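Local coordinates for putative uncharacterized protein TTHA0988 (Thermus thermophilus, PDB 3OEP), which is of unknown function but is a homologue of KipI and KipA in one chain, previously misassigned as an allophanate hydrolase, at residues A[112-117]-A[193-198]; A[180-185]-A[209-214]; A[273-278]-A[329-334]; A[397-402]-A[465-470]. One frame throughout, in Å; residues are numbered along the deposited sequence.

Interaction 1 of 4, residues A[112-117]-A[193-198]; sequences YRVYAL and DRVRFL
R194 leaves its strand with CG anti to the carbonyl carbon and bends at both chi2 (-56°) and chi3 (-67°), doubling back over strand 112-117. Its CB lies 3.6 Å from Y112 O, CD touches both that oxygen and R113 CB, and NE donates to Y112 O at 3.1 Å. The oxygen is near the guanidinium plane, but NE stands well above the carbonyl plane. Beyond NE, NH2 reaches L111 O, so the tip binds two successive carbonyls, of L111 and Y112. Y112 O is gripped twice, since V195 N also donates to it at 2.9 Å. Y112 N returns a bond to V195 O, and V114 N meets D193 O nearly along the C=O axis. On the face that carries Y112 and V195, F197 turns its ring edge to the face of Y112 in an offset edge-to-face pair, planes at 82° and centroids 5.5 Å apart; Y112 OH bonds to H107 O. Strands 112-117 and 194-199 are antiparallel neighbours in the cyclophilin-like subdomain C and D sheet, whose buried face packs V195 and F197 on strands 77-83 and 124-127, while R113, on the other face, leans on L22 of helix 15-30.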
loop_
_atom_site.group_PDB
_atom_site.type_symbol
_atom_site.label_atom_id
_atom_site.label_comp_id
_atom_site.label_asym_id
_atom_site.label_seq_id
_atom_site.Cartn_x
_atom_site.Cartn_y
_atom_site.Cartn_z
ATOM N N TYR A 112 -8.736 -6.605 25.759
ATOM C CA TYR A 112 -8.279 -5.582 24.824
ATOM C C TYR A 112 -9.325 -5.293 23.766
ATOM O O TYR A 112 -10.215 -6.101 23.522
ATOM C CB TYR A 112 -7.016 -6.032 24.114
ATOM C CG TYR A 112 -5.805 -6.207 25.002
ATOM C CD1 TYR A 112 -5.492 -7.444 25.540
ATOM C CD2 TYR A 112 -4.972 -5.135 25.294
ATOM C CE1 TYR A 112 -4.374 -7.610 26.349
ATOM C CE2 TYR A 112 -3.851 -5.292 26.090
ATOM C CZ TYR A 112 -3.555 -6.534 26.613
ATOM O OH TYR A 112 -2.438 -6.703 27.405
ATOM N N ARG A 113 -9.192 -4.132 23.141
ATOM C CA ARG A 113 -9.996 -3.744 22.000
ATOM C C ARG A 113 -9.068 -3.439 20.830
ATOM O O ARG A 113 -8.016 -2.820 21.015
ATOM C CB ARG A 113 -10.809 -2.501 22.356
ATOM C CG ARG A 113 -11.659 -1.949 21.241
ATOM C CD ARG A 113 -12.334 -0.656 21.684
ATOM N NE ARG A 113 -13.064 -0.059 20.575
ATOM C CZ ARG A 113 -14.333 -0.318 20.265
ATOM N NH1 ARG A 113 -15.064 -1.160 20.993
ATOM N NH2 ARG A 113 -14.878 0.284 19.213
ATOM N N VAL A 114 -9.457 -3.869 19.634
ATOM C CA VAL A 114 -8.750 -3.509 18.411
ATOM C C VAL A 114 -9.137 -2.082 18.022
ATOM O O VAL A 114 -10.242 -1.850 17.529
ATOM C CB VAL A 114 -9.085 -4.459 17.236
ATOM C CG1 VAL A 114 -8.342 -4.026 15.973
ATOM C CG2 VAL A 114 -8.744 -5.907 17.604
ATOM N N TYR A 115 -8.232 -1.135 18.255
ATOM C CA TYR A 115 -8.470 0.275 17.934
ATOM C C TYR A 115 -8.115 0.639 16.490
ATOM O O TYR A 115 -8.617 1.624 15.955
ATOM C CB TYR A 115 -7.680 1.174 18.884
ATOM C CG TYR A 115 -8.368 1.367 20.208
ATOM C CD1 TYR A 115 -8.205 0.449 21.235
ATOM C CD2 TYR A 115 -9.205 2.453 20.419
ATOM C CE1 TYR A 115 -8.843 0.622 22.452
ATOM C CE2 TYR A 115 -9.849 2.636 21.643
ATOM C CZ TYR A 115 -9.661 1.712 22.649
ATOM O OH TYR A 115 -10.295 1.876 23.861
ATOM N N ALA A 116 -7.225 -0.137 15.884
ATOM C CA ALA A 116 -6.813 0.079 14.507
ATOM C C ALA A 116 -6.306 -1.243 13.970
ATOM O O ALA A 116 -5.897 -2.114 14.730
ATOM C CB ALA A 116 -5.726 1.134 14.422
ATOM N N LEU A 117 -6.348 -1.383 12.654
ATOM C CA LEU A 117 -5.966 -2.615 12.009
ATOM C C LEU A 117 -5.295 -2.235 10.723
ATOM O O LEU A 117 -5.826 -1.433 9.960
ATOM C CB LEU A 117 -7.198 -3.469 11.716
ATOM C CG LEU A 117 -6.984 -4.916 11.275
ATOM C CD1 LEU A 117 -6.507 -5.762 12.436
ATOM C CD2 LEU A 117 -8.284 -5.480 10.723
ATOM N N ASP A 193 -13.095 -5.450 17.406
ATOM C CA ASP A 193 -13.126 -6.730 18.117
ATOM C C ASP A 193 -12.515 -6.598 19.510
ATOM O O ASP A 193 -11.661 -5.739 19.752
ATOM C CB ASP A 193 -12.341 -7.809 17.352
ATOM C CG ASP A 193 -13.117 -8.415 16.201
ATOM O OD1 ASP A 193 -14.338 -8.181 16.080
ATOM O OD2 ASP A 193 -12.488 -9.148 15.407
ATOM N N ARG A 194 -12.950 -7.461 20.420
ATOM C CA ARG A 194 -12.301 -7.589 21.715
ATOM C C ARG A 194 -11.394 -8.809 21.655
ATOM O O ARG A 194 -11.680 -9.783 20.951
ATOM C CB ARG A 194 -13.324 -7.716 22.843
ATOM C CG ARG A 194 -14.359 -6.591 22.895
ATOM C CD ARG A 194 -13.726 -5.205 22.992
ATOM N NE ARG A 194 -13.023 -4.986 24.259
ATOM C CZ ARG A 194 -13.585 -4.554 25.391
ATOM N NH1 ARG A 194 -14.891 -4.292 25.459
ATOM N NH2 ARG A 194 -12.832 -4.388 26.476
ATOM N N VAL A 195 -10.286 -8.737 22.377
ATOM C CA VAL A 195 -9.248 -9.746 22.288
ATOM C C VAL A 195 -8.726 -10.082 23.672
ATOM O O VAL A 195 -8.516 -9.192 24.499
ATOM C CB VAL A 195 -8.068 -9.243 21.434
ATOM C CG1 VAL A 195 -6.903 -10.228 21.481
ATOM C CG2 VAL A 195 -8.518 -8.990 19.994
ATOM N N ARG A 196 -8.531 -11.372 23.923
ATOM C CA ARG A 196 -7.883 -11.842 25.145
ATOM C C ARG A 196 -6.715 -12.742 24.775
ATOM O O ARG A 196 -6.844 -13.594 23.893
ATOM C CB ARG A 196 -8.866 -12.598 26.043
ATOM C CG ARG A 196 -9.762 -11.691 26.873
ATOM C CD ARG A 196 -10.306 -12.383 28.110
ATOM N NE ARG A 196 -9.257 -12.896 28.986
ATOM C CZ ARG A 196 -8.584 -12.160 29.866
ATOM N NH1 ARG A 196 -8.831 -10.861 29.983
ATOM N NH2 ARG A 196 -7.656 -12.725 30.623
ATOM N N PHE A 197 -5.581 -12.538 25.439
ATOM C CA PHE A 197 -4.418 -13.386 25.282
ATOM C C PHE A 197 -4.425 -14.447 26.369
ATOM O O PHE A 197 -4.870 -14.199 27.496
ATOM C CB PHE A 197 -3.133 -12.567 25.393
ATOM C CG PHE A 197 -2.903 -11.629 24.240
ATOM C CD1 PHE A 197 -2.309 -12.070 23.079
ATOM C CD2 PHE A 197 -3.260 -10.297 24.333
ATOM C CE1 PHE A 197 -2.078 -11.201 22.019
ATOM C CE2 PHE A 197 -3.041 -9.424 23.270
ATOM C CZ PHE A 197 -2.448 -9.883 22.120
ATOM N N LEU A 198 -3.926 -15.629 26.032
ATOM C CA LEU A 198 -3.858 -16.733 26.977
ATOM C C LEU A 198 -2.580 -17.525 26.766
ATOM O O LEU A 198 -2.301 -17.954 25.654
ATOM C CB LEU A 198 -5.066 -17.640 26.779
ATOM C CG LEU A 198 -5.165 -18.846 27.706
ATOM C CD1 LEU A 198 -5.343 -18.397 29.151
ATOM C CD2 LEU A 198 -6.319 -19.726 27.253
#

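Interaction 2 of 4, residues A[180-185]-A[209-214]; sequences DPHRET and RPLELL
An Asx turn superimposed on a type I beta turn, D180 to R183, presents H182 to the irregular segment 209-214. D180 OD1 accepts H182 N at 2.9 Å, and the same oxygen accepts a hydrogen bond from a water that in turn accepts one from R209 N, so one carboxylate atom ties the turn to 209-214. With chi1 at -67°, the imidazole reaches across to the backbone of that segment. There NE2 is shared between R209 O at 2.8 Å and P210 O at 3.0 Å, both bonds weak and bent. The guanidinium of R209, brought round by a bend at chi3 (54°), lies flat on one ring face, centres 3.9 Å apart and planes at 28°. The loop holding 180-185 follows strand 169-174 of the first cyclophilin-like domain, and 209-214 lies between strands 194-199 and 221-225. An alanine in place of H182 would probably loosen this surface junction, because the stacking platform and both weak bonds to the R209 and P210 carbonyls would go. Beside the imidazole, L211 CD1 sits 3.8 Å from H182 CE1, and L211 CB packs on P181 CB at 4.1 Å. Farther along, E212 forms a salt bridge with R359.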
loop_
_atom_site.group_PDB
_atom_site.type_symbol
_atom_site.label_atom_id
_atom_site.label_comp_id
_atom_site.label_asym_id
_atom_site.label_seq_id
_atom_site.Cartn_x
_atom_site.Cartn_y
_atom_site.Cartn_z
ATOM N N ASP A 180 -4.113 -14.739 6.960
ATOM C CA ASP A 180 -3.794 -15.827 6.027
ATOM C C ASP A 180 -4.655 -15.677 4.782
ATOM O O ASP A 180 -5.838 -15.995 4.813
ATOM C CB ASP A 180 -4.050 -17.195 6.669
ATOM C CG ASP A 180 -3.713 -18.367 5.735
ATOM O OD1 ASP A 180 -3.401 -18.145 4.547
ATOM O OD2 ASP A 180 -3.762 -19.522 6.204
ATOM N N PRO A 181 -4.060 -15.201 3.677
ATOM C CA PRO A 181 -4.872 -14.933 2.487
ATOM C C PRO A 181 -5.430 -16.180 1.793
ATOM O O PRO A 181 -6.223 -16.044 0.863
ATOM C CB PRO A 181 -3.907 -14.180 1.561
ATOM C CG PRO A 181 -2.556 -14.576 1.992
ATOM C CD PRO A 181 -2.635 -14.884 3.460
ATOM N N HIS A 182 -5.036 -17.371 2.243
ATOM C CA HIS A 182 -5.512 -18.622 1.656
ATOM C C HIS A 182 -6.761 -19.203 2.307
ATOM O O HIS A 182 -7.423 -20.042 1.703
ATOM C CB HIS A 182 -4.405 -19.674 1.672
ATOM C CG HIS A 182 -3.265 -19.343 0.766
ATOM N ND1 HIS A 182 -3.253 -19.686 -0.567
ATOM C CD2 HIS A 182 -2.111 -18.676 0.995
ATOM C CE1 HIS A 182 -2.132 -19.254 -1.117
ATOM N NE2 HIS A 182 -1.423 -18.637 -0.192
ATOM N N ARG A 183 -7.096 -18.788 3.525
ATOM C CA ARG A 183 -8.249 -19.392 4.195
ATOM C C ARG A 183 -9.540 -18.624 3.908
ATOM O O ARG A 183 -9.513 -17.504 3.383
ATOM C CB ARG A 183 -7.997 -19.548 5.698
ATOM C CG ARG A 183 -7.996 -18.264 6.470
ATOM C CD ARG A 183 -7.474 -18.440 7.892
ATOM N NE ARG A 183 -7.269 -17.124 8.483
ATOM C CZ ARG A 183 -6.505 -16.848 9.538
ATOM N NH1 ARG A 183 -6.409 -15.589 9.940
ATOM N NH2 ARG A 183 -5.830 -17.798 10.184
ATOM N N GLU A 184 -10.668 -19.248 4.247
ATOM C CA GLU A 184 -11.994 -18.682 3.987
ATOM C C GLU A 184 -12.167 -17.279 4.566
ATOM O O GLU A 184 -12.779 -16.415 3.938
ATOM C CB GLU A 184 -13.085 -19.604 4.543
ATOM N N THR A 185 -11.619 -17.061 5.760
ATOM C CA THR A 185 -11.696 -15.779 6.446
ATOM C C THR A 185 -10.263 -15.305 6.710
ATOM O O THR A 185 -9.684 -15.637 7.742
ATOM C CB THR A 185 -12.476 -15.932 7.770
ATOM O OG1 THR A 185 -13.762 -16.506 7.498
ATOM C CG2 THR A 185 -12.655 -14.593 8.460
ATOM N N ARG A 209 1.605 -17.748 3.233
ATOM C CA ARG A 209 2.133 -18.083 1.924
ATOM C C ARG A 209 1.539 -17.131 0.880
ATOM O O ARG A 209 0.359 -16.812 0.962
ATOM C CB ARG A 209 1.770 -19.528 1.600
ATOM C CG ARG A 209 2.366 -20.045 0.322
ATOM C CD ARG A 209 2.293 -21.560 0.272
ATOM N NE ARG A 209 0.934 -22.062 0.486
ATOM C CZ ARG A 209 -0.011 -22.145 -0.452
ATOM N NH1 ARG A 209 0.227 -21.754 -1.700
ATOM N NH2 ARG A 209 -1.210 -22.621 -0.136
ATOM N N PRO A 210 2.349 -16.666 -0.091
ATOM C CA PRO A 210 1.800 -15.750 -1.098
ATOM C C PRO A 210 0.583 -16.322 -1.827
ATOM O O PRO A 210 0.542 -17.522 -2.113
ATOM C CB PRO A 210 2.973 -15.542 -2.068
ATOM C CG PRO A 210 4.184 -15.831 -1.255
ATOM C CD PRO A 210 3.790 -16.904 -0.302
ATOM N N LEU A 211 -0.408 -15.470 -2.078
ATOM C CA LEU A 211 -1.618 -15.868 -2.794
ATOM C C LEU A 211 -1.410 -15.612 -4.278
ATOM O O LEU A 211 -1.156 -14.485 -4.674
ATOM C CB LEU A 211 -2.831 -15.073 -2.305
ATOM C CG LEU A 211 -4.175 -15.369 -2.985
ATOM C CD1 LEU A 211 -4.624 -16.802 -2.721
ATOM C CD2 LEU A 211 -5.246 -14.383 -2.535
ATOM N N GLU A 212 -1.515 -16.663 -5.087
ATOM C CA GLU A 212 -1.399 -16.532 -6.541
ATOM C C GLU A 212 -2.672 -15.938 -7.131
ATOM O O GLU A 212 -3.772 -16.432 -6.872
ATOM C CB GLU A 212 -1.136 -17.899 -7.184
ATOM C CG GLU A 212 0.287 -18.411 -7.007
ATOM C CD GLU A 212 1.285 -17.791 -7.982
ATOM O OE1 GLU A 212 0.865 -17.165 -8.981
ATOM O OE2 GLU A 212 2.504 -17.940 -7.747
ATOM N N LEU A 213 -2.512 -14.883 -7.923
ATOM C CA LEU A 213 -3.623 -14.276 -8.651
ATOM C C LEU A 213 -3.651 -14.729 -10.117
ATOM O O LEU A 213 -4.717 -14.861 -10.713
ATOM C CB LEU A 213 -3.538 -12.756 -8.564
ATOM C CG LEU A 213 -3.491 -12.203 -7.135
ATOM C CD1 LEU A 213 -3.402 -10.692 -7.151
ATOM C CD2 LEU A 213 -4.709 -12.676 -6.337
ATOM N N LEU A 214 -2.484 -14.985 -10.688
ATOM C CA LEU A 214 -2.406 -15.384 -12.091
ATOM C C LEU A 214 -2.874 -16.819 -12.261
ATOM O O LEU A 214 -2.468 -17.696 -11.495
ATOM C CB LEU A 214 -0.981 -15.241 -12.611
ATOM C CG LEU A 214 -0.473 -13.805 -12.721
ATOM C CD1 LEU A 214 0.994 -13.804 -13.120
ATOM C CD2 LEU A 214 -1.311 -13.016 -13.710
HETATM O O HOH W 1 -0.880 -19.068 4.082
#

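Interaction 3 of 4, residues A[273-278]-A[329-334]; sequences LLEFAY and GVRGYL
L274, F276 and L334 occupy the apolar face of this antiparallel pair, with the F276 ring laid over the backbone of G332. Its CG takes the crowded position between backbone N and carbonyl carbon (chi1 48°), which swings the ring across the strand until G332 CA stands 4.1 Å from its centroid, over the face. A CB on G332 would clash with F276 CE1. L274 CB meets L334 CB alongside, and F293, F298, F323 and L283 continue the apolar layer. At the strand end, the face of the Y278 ring covers V330 CB. Four backbone bonds join L274 with L334 and F276 with G332, and Y278 N to V330 O, at 2.8 Å, extends the pairing. The opposite face is polar. E275 extends alongside Y333, its carboxylate almost perpendicular to the ring, and OE2 accepts Y333 OH at 2.7 Å. OE1 forms a salt bridge with R331 NH1 at 2.9 Å, met from above the carboxylate plane; A277 CB lies on the guanidinium face. E275 has further partners in R420 and L253 N, whereas R331 NE goes to G481 O. An alanine at E275 would probably leave R331 without its salt-bridge partner and Y333 OH without this acceptor in a buried setting. Strands 273-277 and 331-336 are adjacent inner strands of a five-stranded antiparallel sheet, flanked by 233-235 and 289-295, in the cyclophilin-like subdomain A and B region.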
loop_
_atom_site.group_PDB
_atom_site.type_symbol
_atom_site.label_atom_id
_atom_site.label_comp_id
_atom_site.label_asym_id
_atom_site.label_seq_id
_atom_site.Cartn_x
_atom_site.Cartn_y
_atom_site.Cartn_z
ATOM N N LEU A 273 -2.948 -4.893 -16.853
ATOM C CA LEU A 273 -1.817 -4.734 -17.764
ATOM C C LEU A 273 -0.523 -4.855 -16.967
ATOM O O LEU A 273 -0.565 -5.024 -15.744
ATOM C CB LEU A 273 -1.909 -3.403 -18.532
ATOM C CG LEU A 273 -1.464 -2.094 -17.870
ATOM C CD1 LEU A 273 -1.676 -0.933 -18.838
ATOM C CD2 LEU A 273 -2.180 -1.843 -16.586
ATOM N N LEU A 274 0.607 -4.811 -17.667
ATOM C CA LEU A 274 1.916 -4.969 -17.043
ATOM C C LEU A 274 2.557 -3.612 -16.746
ATOM O O LEU A 274 2.596 -2.748 -17.607
ATOM C CB LEU A 274 2.828 -5.774 -17.967
ATOM C CG LEU A 274 4.137 -6.277 -17.365
ATOM C CD1 LEU A 274 3.873 -7.062 -16.097
ATOM C CD2 LEU A 274 4.883 -7.133 -18.380
ATOM N N GLU A 275 3.050 -3.445 -15.517
ATOM C CA GLU A 275 3.865 -2.297 -15.136
ATOM C C GLU A 275 5.268 -2.831 -14.890
ATOM O O GLU A 275 5.430 -3.875 -14.261
ATOM C CB GLU A 275 3.348 -1.645 -13.848
ATOM C CG GLU A 275 4.181 -0.448 -13.397
ATOM C CD GLU A 275 3.774 0.074 -12.036
ATOM O OE1 GLU A 275 4.476 -0.263 -11.061
ATOM O OE2 GLU A 275 2.773 0.824 -11.950
ATOM N N PHE A 276 6.278 -2.122 -15.381
ATOM C CA PHE A 276 7.670 -2.447 -15.068
ATOM C C PHE A 276 8.479 -1.184 -14.827
ATOM O O PHE A 276 8.180 -0.123 -15.377
ATOM C CB PHE A 276 8.315 -3.291 -16.173
ATOM C CG PHE A 276 8.093 -2.755 -17.552
ATOM C CD1 PHE A 276 9.049 -1.968 -18.170
ATOM C CD2 PHE A 276 6.915 -3.037 -18.234
ATOM C CE1 PHE A 276 8.832 -1.469 -19.446
ATOM C CE2 PHE A 276 6.693 -2.535 -19.508
ATOM C CZ PHE A 276 7.655 -1.755 -20.111
ATOM N N ALA A 277 9.507 -1.304 -13.996
ATOM C CA ALA A 277 10.300 -0.153 -13.601
ATOM C C ALA A 277 11.789 -0.454 -13.656
ATOM O O ALA A 277 12.218 -1.555 -13.307
ATOM C CB ALA A 277 9.904 0.299 -12.201
ATOM N N TYR A 278 12.560 0.531 -14.119
ATOM C CA TYR A 278 14.028 0.500 -14.129
ATOM C C TYR A 278 14.611 -0.486 -15.158
ATOM O O TYR A 278 15.405 -0.100 -16.026
ATOM C CB TYR A 278 14.586 0.255 -12.708
ATOM C CG TYR A 278 14.221 1.345 -11.687
ATOM C CD1 TYR A 278 13.127 1.201 -10.833
ATOM C CD2 TYR A 278 14.974 2.512 -11.591
ATOM C CE1 TYR A 278 12.794 2.205 -9.899
ATOM C CE2 TYR A 278 14.655 3.510 -10.668
ATOM C CZ TYR A 278 13.569 3.354 -9.827
ATOM O OH TYR A 278 13.276 4.365 -8.921
ATOM N N GLY A 329 12.648 9.117 -16.765
ATOM C CA GLY A 329 11.562 8.231 -16.432
ATOM C C GLY A 329 12.108 6.860 -16.132
ATOM O O GLY A 329 13.261 6.539 -16.436
ATOM N N VAL A 330 11.270 6.057 -15.501
ATOM C CA VAL A 330 11.668 4.736 -15.073
ATOM C C VAL A 330 10.584 3.690 -15.217
ATOM O O VAL A 330 10.882 2.521 -15.067
ATOM C CB VAL A 330 12.110 4.725 -13.597
ATOM C CG1 VAL A 330 13.343 5.582 -13.408
ATOM C CG2 VAL A 330 10.975 5.181 -12.689
ATOM N N ARG A 331 9.349 4.096 -15.520
ATOM C CA ARG A 331 8.203 3.195 -15.392
ATOM C C ARG A 331 7.397 3.102 -16.681
ATOM O O ARG A 331 6.875 4.094 -17.180
ATOM C CB ARG A 331 7.317 3.659 -14.242
ATOM C CG ARG A 331 6.289 2.652 -13.762
ATOM C CD ARG A 331 5.707 3.090 -12.410
ATOM N NE ARG A 331 6.783 3.355 -11.452
ATOM C CZ ARG A 331 7.327 2.469 -10.621
ATOM N NH1 ARG A 331 6.863 1.232 -10.524
ATOM N NH2 ARG A 331 8.329 2.849 -9.840
ATOM N N GLY A 332 7.302 1.885 -17.201
ATOM C CA GLY A 332 6.583 1.614 -18.440
ATOM C C GLY A 332 5.388 0.709 -18.217
ATOM O O GLY A 332 5.294 0.017 -17.188
ATOM N N TYR A 333 4.477 0.727 -19.192
ATOM C CA TYR A 333 3.259 -0.077 -19.191
ATOM C C TYR A 333 3.085 -0.800 -20.515
ATOM O O TYR A 333 3.284 -0.217 -21.581
ATOM C CB TYR A 333 2.028 0.803 -18.931
ATOM C CG TYR A 333 2.097 1.391 -17.561
ATOM C CD1 TYR A 333 2.741 2.599 -17.340
ATOM C CD2 TYR A 333 1.608 0.683 -16.465
ATOM C CE1 TYR A 333 2.862 3.115 -16.058
ATOM C CE2 TYR A 333 1.724 1.189 -15.183
ATOM C CZ TYR A 333 2.347 2.399 -14.983
ATOM O OH TYR A 333 2.469 2.890 -13.704
ATOM N N LEU A 334 2.714 -2.071 -20.438
ATOM C CA LEU A 334 2.395 -2.848 -21.625
ATOM C C LEU A 334 0.985 -3.390 -21.476
ATOM O O LEU A 334 0.710 -4.157 -20.555
ATOM C CB LEU A 334 3.386 -3.992 -21.800
ATOM C CG LEU A 334 3.229 -4.835 -23.067
ATOM C CD1 LEU A 334 3.613 -4.024 -24.294
ATOM C CD2 LEU A 334 4.071 -6.103 -22.951
#

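Interaction 4 of 4, residues A[397-402]-A[465-470]; sequences GPQFAG and GYAKPA
Three hydrogen bonds join the segment 397-402 to 465-470, and two of them run between backbone atoms. G397 N donates to P469 O at 2.9 Å and Q399 N to K468 O at 3.1 Å, each donor standing well above the plane of the carbonyl it meets. The third comes from a side chain: bent at chi2 (78°), Q399 brings OE1 back to K468 N at 2.8 Å, where the N-H points to a lone pair in the amide plane. Q399 thus holds K468 on both sides of its residue, main-chain N-H to the carbonyl and side-chain oxygen to the amide, while its NE2 turns to E438. K468 folds its own chain back so that NZ reaches Y466 O at 2.7 Å, with Q446 as a second partner. Apolar contacts are fewer. P398 CD lies 4.0 Å from K468 CB, and Q399 CB touches A467 CB at 3.9 Å. Backbone packing is tight at G397, where a CB would run into K468 O. A weaker CA-H...O contact links F400 CA to P469 O. The whole is a type I beta turn, G397 to F400, closed by F400 N to G397 O, that carries the chain from strand 390-396 past its sheet neighbour 467-472 to A401, the N-cap position of helix 402-408.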
loop_
_atom_site.group_PDB
_atom_site.type_symbol
_atom_site.label_atom_id
_atom_site.label_comp_id
_atom_site.label_asym_id
_atom_site.label_seq_id
_atom_site.Cartn_x
_atom_site.Cartn_y
_atom_site.Cartn_z
ATOM N N GLY A 397 -1.543 19.499 4.807
ATOM C CA GLY A 397 -1.801 18.156 5.298
ATOM C C GLY A 397 -2.453 18.167 6.668
ATOM O O GLY A 397 -2.630 19.227 7.274
ATOM N N PRO A 398 -2.808 16.980 7.181
ATOM C CA PRO A 398 -3.528 16.890 8.451
ATOM C C PRO A 398 -2.712 17.358 9.667
ATOM O O PRO A 398 -3.302 17.744 10.688
ATOM C CB PRO A 398 -3.884 15.403 8.548
ATOM C CG PRO A 398 -2.890 14.716 7.692
ATOM C CD PRO A 398 -2.613 15.656 6.567
ATOM N N GLN A 399 -1.384 17.340 9.558
ATOM C CA GLN A 399 -0.507 17.871 10.605
ATOM C C GLN A 399 0.205 19.134 10.123
ATOM O O GLN A 399 1.368 19.371 10.453
ATOM C CB GLN A 399 0.517 16.823 11.041
ATOM C CG GLN A 399 -0.071 15.691 11.871
ATOM C CD GLN A 399 -0.801 14.667 11.046
ATOM O OE1 GLN A 399 -0.271 14.160 10.051
ATOM N NE2 GLN A 399 -2.031 14.346 11.451
ATOM N N PHE A 400 -0.510 19.945 9.353
ATOM C CA PHE A 400 0.038 21.185 8.830
ATOM C C PHE A 400 0.710 22.014 9.923
ATOM O O PHE A 400 0.176 22.175 11.029
ATOM C CB PHE A 400 -1.061 22.018 8.163
ATOM C CG PHE A 400 -0.585 23.345 7.657
ATOM C CD1 PHE A 400 -0.628 24.472 8.466
ATOM C CD2 PHE A 400 -0.078 23.465 6.373
ATOM C CE1 PHE A 400 -0.179 25.699 7.994
ATOM C CE2 PHE A 400 0.373 24.685 5.903
ATOM C CZ PHE A 400 0.314 25.801 6.712
ATOM N N ALA A 401 1.886 22.525 9.590
ATOM C CA ALA A 401 2.582 23.521 10.386
ATOM C C ALA A 401 3.165 24.508 9.399
ATOM O O ALA A 401 3.774 24.101 8.411
ATOM C CB ALA A 401 3.693 22.872 11.204
ATOM N N GLY A 402 2.963 25.795 9.646
ATOM C CA GLY A 402 3.445 26.826 8.742
ATOM C C GLY A 402 4.932 26.721 8.459
ATOM O O GLY A 402 5.365 26.849 7.312
ATOM N N GLY A 465 2.217 6.909 12.017
ATOM C CA GLY A 465 2.249 7.864 13.121
ATOM C C GLY A 465 3.059 9.131 12.860
ATOM O O GLY A 465 2.976 10.104 13.625
ATOM N N TYR A 466 3.846 9.142 11.792
ATOM C CA TYR A 466 4.640 10.327 11.481
ATOM C C TYR A 466 3.757 11.407 10.878
ATOM O O TYR A 466 2.752 11.114 10.216
ATOM C CB TYR A 466 5.810 10.002 10.554
ATOM C CG TYR A 466 6.850 9.102 11.183
ATOM C CD1 TYR A 466 7.338 9.353 12.468
ATOM C CD2 TYR A 466 7.356 8.007 10.492
ATOM C CE1 TYR A 466 8.296 8.529 13.045
ATOM C CE2 TYR A 466 8.311 7.178 11.063
ATOM C CZ TYR A 466 8.776 7.446 12.335
ATOM O OH TYR A 466 9.726 6.623 12.902
ATOM N N ALA A 467 4.129 12.652 11.146
ATOM C CA ALA A 467 3.367 13.812 10.711
ATOM C C ALA A 467 3.357 13.962 9.201
ATOM O O ALA A 467 4.361 13.686 8.526
ATOM C CB ALA A 467 3.939 15.080 11.341
ATOM N N LYS A 468 2.203 14.386 8.685
ATOM C CA LYS A 468 2.061 14.763 7.290
ATOM C C LYS A 468 1.672 16.243 7.240
ATOM O O LYS A 468 0.485 16.575 7.268
ATOM C CB LYS A 468 1.012 13.886 6.598
ATOM C CG LYS A 468 1.474 12.448 6.312
ATOM C CD LYS A 468 1.260 11.512 7.504
ATOM C CE LYS A 468 1.852 10.116 7.260
ATOM N NZ LYS A 468 1.961 9.246 8.494
ATOM N N PRO A 469 2.673 17.146 7.201
ATOM C CA PRO A 469 2.324 18.577 7.185
ATOM C C PRO A 469 1.774 19.065 5.848
ATOM O O PRO A 469 1.130 20.117 5.789
ATOM C CB PRO A 469 3.652 19.271 7.509
ATOM C CG PRO A 469 4.704 18.287 7.114
ATOM C CD PRO A 469 4.116 16.939 7.420
ATOM N N ALA A 470 2.031 18.308 4.787
ATOM C CA ALA A 470 1.591 18.671 3.455
ATOM C C ALA A 470 1.196 17.434 2.662
ATOM O O ALA A 470 1.497 16.302 3.061
ATOM C CB ALA A 470 2.693 19.433 2.733
#

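From the N terminus, strand 112-117 opens interaction 1, and the turn 180-185 opens interaction 2 before 193-198 pairs back and closes the first loop; 209-214 then closes the second, so the two cross. Interaction 1 belongs to the sheet of the first cyclophilin-like domain, and interaction 2 holds the segment after strand 194-199 to the loop before it. Interactions 3 and 4 follow in series, each closing before the next opens. Interaction 3 joins neighbouring strands of a five-stranded sheet, and interaction 4 ties the turn after strand 390-396 to strand 467-472 of a later seven-stranded sheet. Interactions 1 and 3, centres about 41 Å apart, lie on opposite sides of the chain's centre, as do 2 and 4.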